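Local coordinates for putative fimbriae assembly chaperone (Salmonella typhimurium, PDB 2CO7), which acts as a periplasmic pilus chaperone that probably helps fimbrial subunits fold and holds them until they are assembled into fimbriae, at residues Val21-Gly26 with Asp126-Arg131; Pro56-Val61 with Thr91-Cys96; Pro162-Leu167 with Tyr182-Ala187. All coordinates share one frame; numbering follows the deposited sequence.

Interaction 1 of 3, residues Val21-Gly26 with Asp126-Arg131; sequences VIYHAG and DKLIFR. With SO4 (sulfate ion), chain D.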
loop_
_atom_site.group_PDB
_atom_site.type_symbol
_atom_site.label_atom_id
_atom_site.label_comp_id
_atom_site.label_asym_id
_atom_site.label_seq_id
_atom_site.Cartn_x
_atom_site.Cartn_y
_atom_site.Cartn_z
ATOM N N VAL B 21 -0.726 -9.898 -8.937
ATOM C CA VAL B 21 -1.013 -10.381 -10.274
ATOM C C VAL B 21 0.318 -10.971 -10.724
ATOM O O VAL B 21 1.366 -10.273 -10.710
ATOM C CB VAL B 21 -1.458 -9.235 -11.260
ATOM C CG1 VAL B 21 -1.681 -9.832 -12.659
ATOM C CG2 VAL B 21 -2.771 -8.572 -10.831
ATOM N N ILE B 22 0.311 -12.248 -11.098
ATOM C CA ILE B 22 1.540 -12.857 -11.636
ATOM C C ILE B 22 1.415 -12.817 -13.167
ATOM O O ILE B 22 0.432 -13.335 -13.748
ATOM C CB ILE B 22 1.763 -14.300 -11.134
ATOM C CG1 ILE B 22 1.717 -14.341 -9.591
ATOM C CG2 ILE B 22 3.093 -14.926 -11.787
ATOM C CD1 ILE B 22 2.696 -13.375 -8.887
ATOM N N TYR B 23 2.404 -12.200 -13.797
ATOM C CA TYR B 23 2.428 -12.036 -15.262
ATOM C C TYR B 23 3.417 -13.004 -15.858
ATOM O O TYR B 23 4.633 -12.772 -15.821
ATOM C CB TYR B 23 2.768 -10.571 -15.636
ATOM C CG TYR B 23 2.419 -10.216 -17.081
ATOM C CD1 TYR B 23 1.362 -9.342 -17.373
ATOM C CD2 TYR B 23 3.153 -10.745 -18.144
ATOM C CE1 TYR B 23 1.058 -8.991 -18.693
ATOM C CE2 TYR B 23 2.830 -10.429 -19.476
ATOM C CZ TYR B 23 1.783 -9.535 -19.736
ATOM O OH TYR B 23 1.458 -9.244 -21.062
ATOM N N HIS B 24 2.887 -14.093 -16.422
ATOM C CA HIS B 24 3.707 -15.147 -17.012
ATOM C C HIS B 24 4.134 -14.685 -18.406
ATOM O O HIS B 24 3.287 -14.330 -19.202
ATOM C CB HIS B 24 2.909 -16.445 -17.084
ATOM C CG HIS B 24 2.620 -17.050 -15.742
ATOM N ND1 HIS B 24 1.560 -16.655 -14.953
ATOM C CD2 HIS B 24 3.253 -18.037 -15.059
ATOM C CE1 HIS B 24 1.555 -17.375 -13.838
ATOM N NE2 HIS B 24 2.562 -18.229 -13.886
ATOM N N ALA B 25 5.433 -14.650 -18.652
ATOM C CA ALA B 25 5.994 -14.096 -19.894
ATOM C C ALA B 25 5.342 -14.555 -21.216
ATOM O O ALA B 25 5.122 -13.729 -22.119
ATOM C CB ALA B 25 7.522 -14.317 -19.948
ATOM N N GLY B 26 5.062 -15.852 -21.354
ATOM C CA GLY B 26 4.483 -16.363 -22.608
ATOM C C GLY B 26 3.046 -15.947 -22.907
ATOM O O GLY B 26 2.574 -16.059 -24.053
ATOM N N ASP B 126 -1.177 -3.291 -6.063
ATOM C CA ASP B 126 -0.785 -4.716 -5.962
ATOM C C ASP B 126 0.559 -4.901 -6.621
ATOM O O ASP B 126 0.863 -4.264 -7.634
ATOM C CB ASP B 126 -1.734 -5.626 -6.768
ATOM C CG ASP B 126 -3.049 -5.934 -6.067
ATOM O OD1 ASP B 126 -3.759 -6.749 -6.668
ATOM O OD2 ASP B 126 -3.361 -5.429 -4.976
ATOM N N LYS B 127 1.347 -5.839 -6.097
ATOM C CA LYS B 127 2.496 -6.309 -6.857
ATOM C C LYS B 127 2.053 -6.957 -8.159
ATOM O O LYS B 127 1.125 -7.796 -8.182
ATOM C CB LYS B 127 3.341 -7.286 -6.027
ATOM C CG LYS B 127 3.864 -6.653 -4.757
ATOM C CD LYS B 127 4.532 -7.678 -3.837
ATOM C CE LYS B 127 4.996 -6.958 -2.552
ATOM N NZ LYS B 127 5.353 -7.922 -1.446
ATOM N N LEU B 128 2.722 -6.525 -9.230
ATOM C CA LEU B 128 2.575 -7.124 -10.552
ATOM C C LEU B 128 3.941 -7.750 -10.868
ATOM O O LEU B 128 4.939 -7.050 -11.161
ATOM C CB LEU B 128 2.201 -6.063 -11.587
ATOM C CG LEU B 128 2.264 -6.520 -13.049
ATOM C CD1 LEU B 128 1.182 -7.636 -13.243
ATOM C CD2 LEU B 128 1.970 -5.341 -13.992
ATOM N N ILE B 129 3.983 -9.061 -10.798
ATOM C CA ILE B 129 5.270 -9.770 -10.812
ATOM C C ILE B 129 5.453 -10.432 -12.139
ATOM O O ILE B 129 4.700 -11.366 -12.490
ATOM C CB ILE B 129 5.440 -10.754 -9.619
ATOM C CG1 ILE B 129 5.253 -10.011 -8.266
ATOM C CG2 ILE B 129 6.847 -11.439 -9.622
ATOM C CD1 ILE B 129 5.111 -10.946 -6.992
ATOM N N PHE B 130 6.486 -9.964 -12.855
ATOM C CA PHE B 130 6.784 -10.513 -14.160
ATOM C C PHE B 130 7.687 -11.750 -14.062
ATOM O O PHE B 130 8.772 -11.653 -13.522
ATOM C CB PHE B 130 7.391 -9.442 -15.077
ATOM C CG PHE B 130 7.636 -9.934 -16.465
ATOM C CD1 PHE B 130 6.580 -10.011 -17.382
ATOM C CD2 PHE B 130 8.922 -10.305 -16.867
ATOM C CE1 PHE B 130 6.828 -10.471 -18.740
ATOM C CE2 PHE B 130 9.179 -10.745 -18.177
ATOM C CZ PHE B 130 8.122 -10.833 -19.114
ATOM N N ARG B 131 7.230 -12.878 -14.594
ATOM C CA ARG B 131 7.969 -14.145 -14.524
ATOM C C ARG B 131 8.356 -14.629 -15.940
ATOM O O ARG B 131 7.491 -15.118 -16.740
ATOM C CB ARG B 131 7.144 -15.194 -13.762
ATOM C CG ARG B 131 7.924 -16.508 -13.474
ATOM C CD ARG B 131 7.132 -17.419 -12.612
ATOM N NE ARG B 131 6.852 -16.773 -11.314
ATOM C CZ ARG B 131 5.941 -17.185 -10.448
ATOM N NH1 ARG B 131 5.191 -18.272 -10.700
ATOM N NH2 ARG B 131 5.779 -16.506 -9.324
HETATM S S SO4 D . 6.276 -6.402 1.912
HETATM O O1 SO4 D . 5.438 -5.967 3.044
HETATM O O2 SO4 D . 5.685 -5.949 0.660
HETATM O O3 SO4 D . 7.586 -5.798 2.151
HETATM O O4 SO4 D . 6.509 -7.857 1.941
#
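Val21, Ile22, Tyr23 and His24 run parallel to Leu128, Ile129, Phe130 and Arg131, each residue facing its partner. Five backbone hydrogen bonds join the segments, the first from Val21 N to Lys127 O (2.9 Å) and the last from Ala25 N to Arg131 O (2.8 Å). From its CB, which lies near Tyr23 O, Arg131 sends CG anti to the backbone N (chi1 -172°). A bend at chi3 then turns NE, which pairs with Glu90. Beyond it, CZ meets Ile22 CG2 at 3.9 Å, the methyl sitting over the centre of one guanidinium face. NH2 forms a salt bridge with Asp208, while NH1 comes within 4.1 Å of His24 NE2. A long, flat cation suits this position because it offers an apolar face to Ile22 and N-H groups to two acids. The pair lies at the edge of the main sheet of the immunoglobulin-like N-terminal domain, where strand 20-24 is added in parallel to strand 116-131. On the inner face, Leu128 CD1 touches Val21 CG1 (3.7 Å), and Tyr23 CD2 meets Phe130 CD1 (3.6 Å) with the ring planes 34° apart. Just past the strand, Ala25 CB rests against Phe130 CZ at 3.6 Å. Lys127 NZ donates to O2 of a sulfate (2.9 Å), and also to Asn166 and the backbone of another protein chain, consistent with the subunit-anchoring lysine of these chaperones.

Interaction 2 of 3, residues Pro56-Val61 with Thr91-Cys96; sequences PAPFLV and TLQWVC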
loop_
_atom_site.group_PDB
_atom_site.type_symbol
_atom_site.label_atom_id
_atom_site.label_comp_id
_atom_site.label_asym_id
_atom_site.label_seq_id
_atom_site.Cartn_x
_atom_site.Cartn_y
_atom_site.Cartn_z
ATOM N N PRO B 56 8.677 4.592 -14.496
ATOM C CA PRO B 56 7.753 3.895 -15.399
ATOM C C PRO B 56 8.071 2.413 -15.568
ATOM O O PRO B 56 9.218 1.960 -15.340
ATOM C CB PRO B 56 7.973 4.599 -16.763
ATOM C CG PRO B 56 8.766 5.888 -16.436
ATOM C CD PRO B 56 9.575 5.531 -15.213
ATOM N N ALA B 57 7.055 1.658 -15.972
ATOM C CA ALA B 57 7.201 0.223 -16.242
ATOM C C ALA B 57 6.613 -0.068 -17.618
ATOM O O ALA B 57 5.719 0.673 -18.074
ATOM C CB ALA B 57 6.470 -0.595 -15.180
ATOM N N PRO B 58 7.132 -1.107 -18.304
ATOM C CA PRO B 58 6.746 -1.366 -19.694
ATOM C C PRO B 58 5.430 -2.142 -19.739
ATOM O O PRO B 58 5.363 -3.225 -20.363
ATOM C CB PRO B 58 7.903 -2.236 -20.207
ATOM C CG PRO B 58 8.371 -2.985 -19.003
ATOM C CD PRO B 58 8.153 -2.067 -17.818
ATOM N N PHE B 59 4.417 -1.626 -19.041
ATOM C CA PHE B 59 3.096 -2.258 -19.074
ATOM C C PHE B 59 2.041 -1.210 -19.260
ATOM O O PHE B 59 2.233 -0.069 -18.858
ATOM C CB PHE B 59 2.799 -2.984 -17.781
ATOM C CG PHE B 59 3.676 -4.176 -17.536
ATOM C CD1 PHE B 59 3.201 -5.462 -17.814
ATOM C CD2 PHE B 59 4.968 -4.015 -17.031
ATOM C CE1 PHE B 59 4.007 -6.596 -17.596
ATOM C CE2 PHE B 59 5.800 -5.139 -16.817
ATOM C CZ PHE B 59 5.302 -6.431 -17.097
ATOM N N LEU B 60 0.910 -1.618 -19.827
ATOM C CA LEU B 60 -0.220 -0.737 -19.976
ATOM C C LEU B 60 -1.414 -1.421 -19.345
ATOM O O LEU B 60 -1.556 -2.639 -19.427
ATOM C CB LEU B 60 -0.464 -0.439 -21.444
ATOM C CG LEU B 60 0.127 0.832 -22.081
ATOM C CD1 LEU B 60 1.292 1.399 -21.354
ATOM C CD2 LEU B 60 0.476 0.624 -23.579
ATOM N N VAL B 61 -2.228 -0.635 -18.656
ATOM C CA VAL B 61 -3.491 -1.124 -18.125
ATOM C C VAL B 61 -4.620 -0.493 -18.907
ATOM O O VAL B 61 -4.624 0.724 -19.158
ATOM C CB VAL B 61 -3.677 -0.839 -16.598
ATOM C CG1 VAL B 61 -5.003 -1.479 -16.092
ATOM C CG2 VAL B 61 -2.539 -1.385 -15.814
ATOM N N THR B 91 10.849 -9.743 -12.214
ATOM C CA THR B 91 10.922 -8.296 -12.163
ATOM C C THR B 91 9.597 -7.845 -11.585
ATOM O O THR B 91 8.537 -8.263 -12.051
ATOM C CB THR B 91 11.103 -7.638 -13.558
ATOM O OG1 THR B 91 12.364 -8.020 -14.123
ATOM C CG2 THR B 91 11.084 -6.094 -13.419
ATOM N N LEU B 92 9.669 -7.024 -10.548
ATOM C CA LEU B 92 8.476 -6.593 -9.843
ATOM C C LEU B 92 8.051 -5.218 -10.335
ATOM O O LEU B 92 8.902 -4.348 -10.576
ATOM C CB LEU B 92 8.747 -6.545 -8.333
ATOM C CG LEU B 92 7.436 -6.243 -7.582
ATOM C CD1 LEU B 92 7.214 -7.167 -6.369
ATOM C CD2 LEU B 92 7.397 -4.806 -7.193
ATOM N N GLN B 93 6.748 -5.043 -10.502
ATOM C CA GLN B 93 6.130 -3.731 -10.740
ATOM C C GLN B 93 4.965 -3.588 -9.729
ATOM O O GLN B 93 4.641 -4.530 -8.976
ATOM C CB GLN B 93 5.514 -3.708 -12.166
ATOM C CG GLN B 93 6.405 -3.627 -13.334
ATOM C CD GLN B 93 7.149 -4.905 -13.689
ATOM O OE1 GLN B 93 8.166 -4.824 -14.300
ATOM N NE2 GLN B 93 6.608 -6.077 -13.345
ATOM N N TRP B 94 4.297 -2.434 -9.756
ATOM C CA TRP B 94 3.104 -2.219 -8.972
ATOM C C TRP B 94 1.989 -1.743 -9.886
ATOM O O TRP B 94 2.179 -0.798 -10.649
ATOM C CB TRP B 94 3.340 -1.119 -7.946
ATOM C CG TRP B 94 4.331 -1.503 -6.897
ATOM C CD1 TRP B 94 5.707 -1.294 -6.926
ATOM C CD2 TRP B 94 4.055 -2.206 -5.692
ATOM N NE1 TRP B 94 6.281 -1.823 -5.787
ATOM C CE2 TRP B 94 5.300 -2.397 -5.021
ATOM C CE3 TRP B 94 2.886 -2.730 -5.124
ATOM C CZ2 TRP B 94 5.394 -3.030 -3.769
ATOM C CZ3 TRP B 94 2.979 -3.350 -3.844
ATOM C CH2 TRP B 94 4.239 -3.519 -3.216
ATOM N N VAL B 95 0.838 -2.386 -9.776
ATOM C CA VAL B 95 -0.369 -1.959 -10.491
ATOM C C VAL B 95 -1.249 -1.275 -9.431
ATOM O O VAL B 95 -1.630 -1.887 -8.449
ATOM C CB VAL B 95 -1.048 -3.137 -11.289
ATOM C CG1 VAL B 95 -1.489 -4.332 -10.394
ATOM C CG2 VAL B 95 -2.231 -2.631 -12.099
ATOM N N CYS B 96 -1.550 0.001 -9.679
ATOM C CA CYS B 96 -2.227 0.859 -8.720
ATOM C C CYS B 96 -3.553 1.331 -9.297
ATOM O O CYS B 96 -3.659 1.637 -10.484
ATOM C CB CYS B 96 -1.370 2.069 -8.442
ATOM S SG CYS B 96 0.153 1.717 -7.534
#
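This is a side-chain contact inside the N-terminal domain, in which Ala57, Phe59 and Val61, at the start of strand 59-68 and in the loop before it, meet Gln93 and Val95 of strand 91-100. The backbones stay well apart, with the CA atoms of Ala57 and Gln93 6.9 Å from each other, so side chains alone bridge the gap. The Gln93 chain bends at chi2 (75°), which carries CD round to Phe59, whose CE2 lies 3.4 Å from Gln93 CD. The two side chains cross at about a right angle, amide and ring planes 51° apart. Nearer the backbone, Gln93 CG meets Ala57 CB at 3.6 Å, the small alanine letting the two lie close. The amide nitrogen of the buried Gln93 is satisfied: NE2 donates to Leu128 O, with a weak second bond to Thr91 O. Phe59 also stands edge-to-face with Tyr23, and Pro58 before it centres an inverse gamma turn that leads into the strand. Further along, Val61 CG2 and Val95 CG2 touch at 3.9 Å, branched chains that fill the interior without polar demands. Inward-pointing side chains meeting in this way belong to the core of an immunoglobulin-like beta sandwich.

Interaction 3 of 3, residues Pro162-Leu167 with Tyr182-Ala187; sequences PFYMNL and YVPPFA. With SO4 (sulfate ion), chain D.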
loop_
_atom_site.group_PDB
_atom_site.type_symbol
_atom_site.label_atom_id
_atom_site.label_comp_id
_atom_site.label_asym_id
_atom_site.label_seq_id
_atom_site.Cartn_x
_atom_site.Cartn_y
_atom_site.Cartn_z
ATOM N N PRO B 162 15.655 -17.132 -8.302
ATOM C CA PRO B 162 15.143 -16.118 -9.233
ATOM C C PRO B 162 13.831 -15.440 -8.872
ATOM O O PRO B 162 13.357 -14.641 -9.681
ATOM C CB PRO B 162 14.977 -16.887 -10.555
ATOM C CG PRO B 162 14.836 -18.340 -10.134
ATOM C CD PRO B 162 15.605 -18.500 -8.863
ATOM N N PHE B 163 13.281 -15.687 -7.674
ATOM C CA PHE B 163 11.936 -15.215 -7.335
ATOM C C PHE B 163 11.939 -14.097 -6.333
ATOM O O PHE B 163 12.774 -14.096 -5.438
ATOM C CB PHE B 163 11.091 -16.347 -6.732
ATOM C CG PHE B 163 10.841 -17.490 -7.678
ATOM C CD1 PHE B 163 11.683 -18.612 -7.659
ATOM C CD2 PHE B 163 9.839 -17.429 -8.628
ATOM C CE1 PHE B 163 11.482 -19.667 -8.537
ATOM C CE2 PHE B 163 9.613 -18.493 -9.510
ATOM C CZ PHE B 163 10.450 -19.614 -9.466
ATOM N N TYR B 164 10.956 -13.188 -6.421
ATOM C CA TYR B 164 10.620 -12.410 -5.239
ATOM C C TYR B 164 10.045 -13.321 -4.178
ATOM O O TYR B 164 9.146 -14.113 -4.460
ATOM C CB TYR B 164 9.604 -11.285 -5.526
ATOM C CG TYR B 164 10.226 -10.230 -6.388
ATOM C CD1 TYR B 164 10.773 -9.083 -5.830
ATOM C CD2 TYR B 164 10.325 -10.416 -7.771
ATOM C CE1 TYR B 164 11.384 -8.119 -6.631
ATOM C CE2 TYR B 164 10.930 -9.436 -8.593
ATOM C CZ TYR B 164 11.463 -8.318 -8.013
ATOM O OH TYR B 164 12.042 -7.348 -8.794
ATOM N N MET B 165 10.515 -13.132 -2.945
ATOM C CA MET B 165 10.111 -13.978 -1.816
ATOM C C MET B 165 9.299 -13.099 -0.866
ATOM O O MET B 165 9.831 -12.235 -0.168
ATOM C CB MET B 165 11.361 -14.563 -1.122
ATOM C CG MET B 165 12.008 -15.704 -1.893
ATOM S SD MET B 165 10.968 -17.209 -1.805
ATOM C CE MET B 165 11.815 -18.307 -2.961
ATOM N N ASN B 166 7.995 -13.292 -0.893
ATOM C CA ASN B 166 7.107 -12.439 -0.156
ATOM C C ASN B 166 6.807 -13.189 1.119
ATOM O O ASN B 166 5.940 -14.050 1.140
ATOM C CB ASN B 166 5.868 -12.166 -1.016
ATOM C CG ASN B 166 6.228 -11.393 -2.266
ATOM O OD1 ASN B 166 6.685 -10.236 -2.187
ATOM N ND2 ASN B 166 6.088 -12.034 -3.428
ATOM N N LEU B 167 7.551 -12.868 2.173
ATOM C CA LEU B 167 7.491 -13.658 3.396
ATOM C C LEU B 167 6.332 -13.243 4.302
ATOM O O LEU B 167 6.009 -12.071 4.429
ATOM C CB LEU B 167 8.818 -13.605 4.166
ATOM C CG LEU B 167 10.023 -14.446 3.675
ATOM C CD1 LEU B 167 9.836 -15.254 2.377
ATOM C CD2 LEU B 167 11.200 -13.501 3.576
ATOM N N TYR B 182 9.816 -7.678 1.495
ATOM C CA TYR B 182 9.945 -8.735 0.485
ATOM C C TYR B 182 11.403 -8.801 0.026
ATOM O O TYR B 182 12.082 -7.787 0.026
ATOM C CB TYR B 182 9.014 -8.507 -0.692
ATOM C CG TYR B 182 9.277 -7.291 -1.542
ATOM C CD1 TYR B 182 8.518 -6.111 -1.370
ATOM C CD2 TYR B 182 10.230 -7.338 -2.571
ATOM C CE1 TYR B 182 8.735 -5.002 -2.191
ATOM C CE2 TYR B 182 10.464 -6.237 -3.403
ATOM C CZ TYR B 182 9.709 -5.092 -3.229
ATOM O OH TYR B 182 9.990 -4.065 -4.108
ATOM N N VAL B 183 11.879 -10.002 -0.244
ATOM C CA VAL B 183 13.261 -10.234 -0.642
ATOM C C VAL B 183 13.326 -10.454 -2.162
ATOM O O VAL B 183 12.794 -11.440 -2.669
ATOM C CB VAL B 183 13.867 -11.462 0.072
ATOM C CG1 VAL B 183 15.359 -11.415 -0.042
ATOM C CG2 VAL B 183 13.439 -11.487 1.555
ATOM N N PRO B 184 13.960 -9.520 -2.891
ATOM C CA PRO B 184 14.071 -9.713 -4.347
ATOM C C PRO B 184 14.901 -10.925 -4.768
ATOM O O PRO B 184 15.651 -11.526 -3.946
ATOM C CB PRO B 184 14.685 -8.371 -4.828
ATOM C CG PRO B 184 14.240 -7.376 -3.732
ATOM C CD PRO B 184 14.550 -8.234 -2.490
ATOM N N PRO B 185 14.828 -11.277 -6.079
ATOM C CA PRO B 185 15.660 -12.345 -6.586
ATOM C C PRO B 185 17.151 -12.130 -6.278
ATOM O O PRO B 185 17.627 -11.000 -6.316
ATOM C CB PRO B 185 15.425 -12.266 -8.105
ATOM C CG PRO B 185 14.018 -11.722 -8.219
ATOM C CD PRO B 185 13.997 -10.667 -7.123
ATOM N N PHE B 186 17.890 -13.202 -5.962
ATOM C CA PHE B 186 19.351 -13.106 -5.821
ATOM C C PHE B 186 19.766 -11.922 -4.920
ATOM O O PHE B 186 20.654 -11.128 -5.245
ATOM C CB PHE B 186 20.016 -13.021 -7.210
ATOM C CG PHE B 186 19.607 -14.133 -8.158
ATOM C CD1 PHE B 186 19.876 -15.466 -7.837
ATOM C CD2 PHE B 186 18.965 -13.857 -9.357
ATOM C CE1 PHE B 186 19.512 -16.502 -8.712
ATOM C CE2 PHE B 186 18.605 -14.910 -10.260
ATOM C CZ PHE B 186 18.859 -16.206 -9.933
ATOM N N ALA B 187 19.067 -11.788 -3.807
ATOM C CA ALA B 187 19.177 -10.596 -2.975
ATOM C C ALA B 187 19.063 -11.014 -1.524
ATOM O O ALA B 187 18.622 -12.113 -1.242
ATOM C CB ALA B 187 18.097 -9.578 -3.348
HETATM S S SO4 D . 6.276 -6.402 1.912
HETATM O O1 SO4 D . 5.438 -5.967 3.044
HETATM O O2 SO4 D . 5.685 -5.949 0.660
HETATM O O3 SO4 D . 7.586 -5.798 2.151
HETATM O O4 SO4 D . 6.509 -7.857 1.941
#
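Tyr182 CG sits between its own backbone N and carbonyl carbon (chi1 65°), while Tyr164 CG lies anti to the carbonyl carbon; these torsions place the two CG atoms, and the phenol side chains then lie side by side, pointing the same way. Tyr182 CD2 reaches Tyr164 CD1 at 3.7 Å, with the ring planes 59° apart. One face of the Tyr164 ring is covered by Pro185, whose CD lies 3.4 Å from the ring centroid and only 6° off the ring normal, a CH-pi contact. Proline suits this place because its ring carbon CD, polarised by the neighbouring nitrogen, presents C-H groups to an electron-rich phenol. Pro184 CB adds a contact to Tyr164 CE1 at 3.8 Å. Beside the rings the two segments run antiparallel and form a single bridge, Met165 N to Val183 O (2.9 Å) and Val183 N to Met165 O (3.0 Å). Past Val183 two prolines lack an N-H, and the pairing stops at this bridge; beyond it Pro185 packs on Pro162, and its CA makes a CA-H...O contact with Phe163 O. There the Phe186 ring lies with a face toward Pro162, its CZ 3.7 Å from Pro162 N; Phe186 and Ala187 form a G1 beta bulge opposite Asn159. Leu167 CD2 packs on Val183 CG2, an apolar pairing in the C-terminal domain. At the other end Asn166 OD1, the acceptor for Lys127, comes to 3.3 Å from Tyr182 CB, and Tyr182 N donates to a sulfate, probably from the crystallisation liquor. Apolar and aromatic atoms therefore give this loop pair its body, whereas its polar edge, with Asn166 and Tyr182 N, lies beside Lys127 of the N-terminal domain, where the lysine and the bound anion suggest a site suited to negative charge.

From the N terminus, 21-26 pairs with 126-131 in interaction 1, closing a loop of about a hundred residues that takes in most of the N-terminal domain. Interaction 2 lies wholly within that loop and closes a shorter one, 56-61 to 91-96; its second strand is the sheet neighbour of 116-131, and backbone bonds such as Leu128 N to Gln93 O join the two contacts. Interaction 3 comes afterwards in series, a short loop of the C-terminal domain. It still reaches back to the N-terminal domain: Phe163 packs on Arg131, and the Tyr164 hydroxyl makes a weak bond with Leu92 N. A sulfate touches interactions 1 and 3.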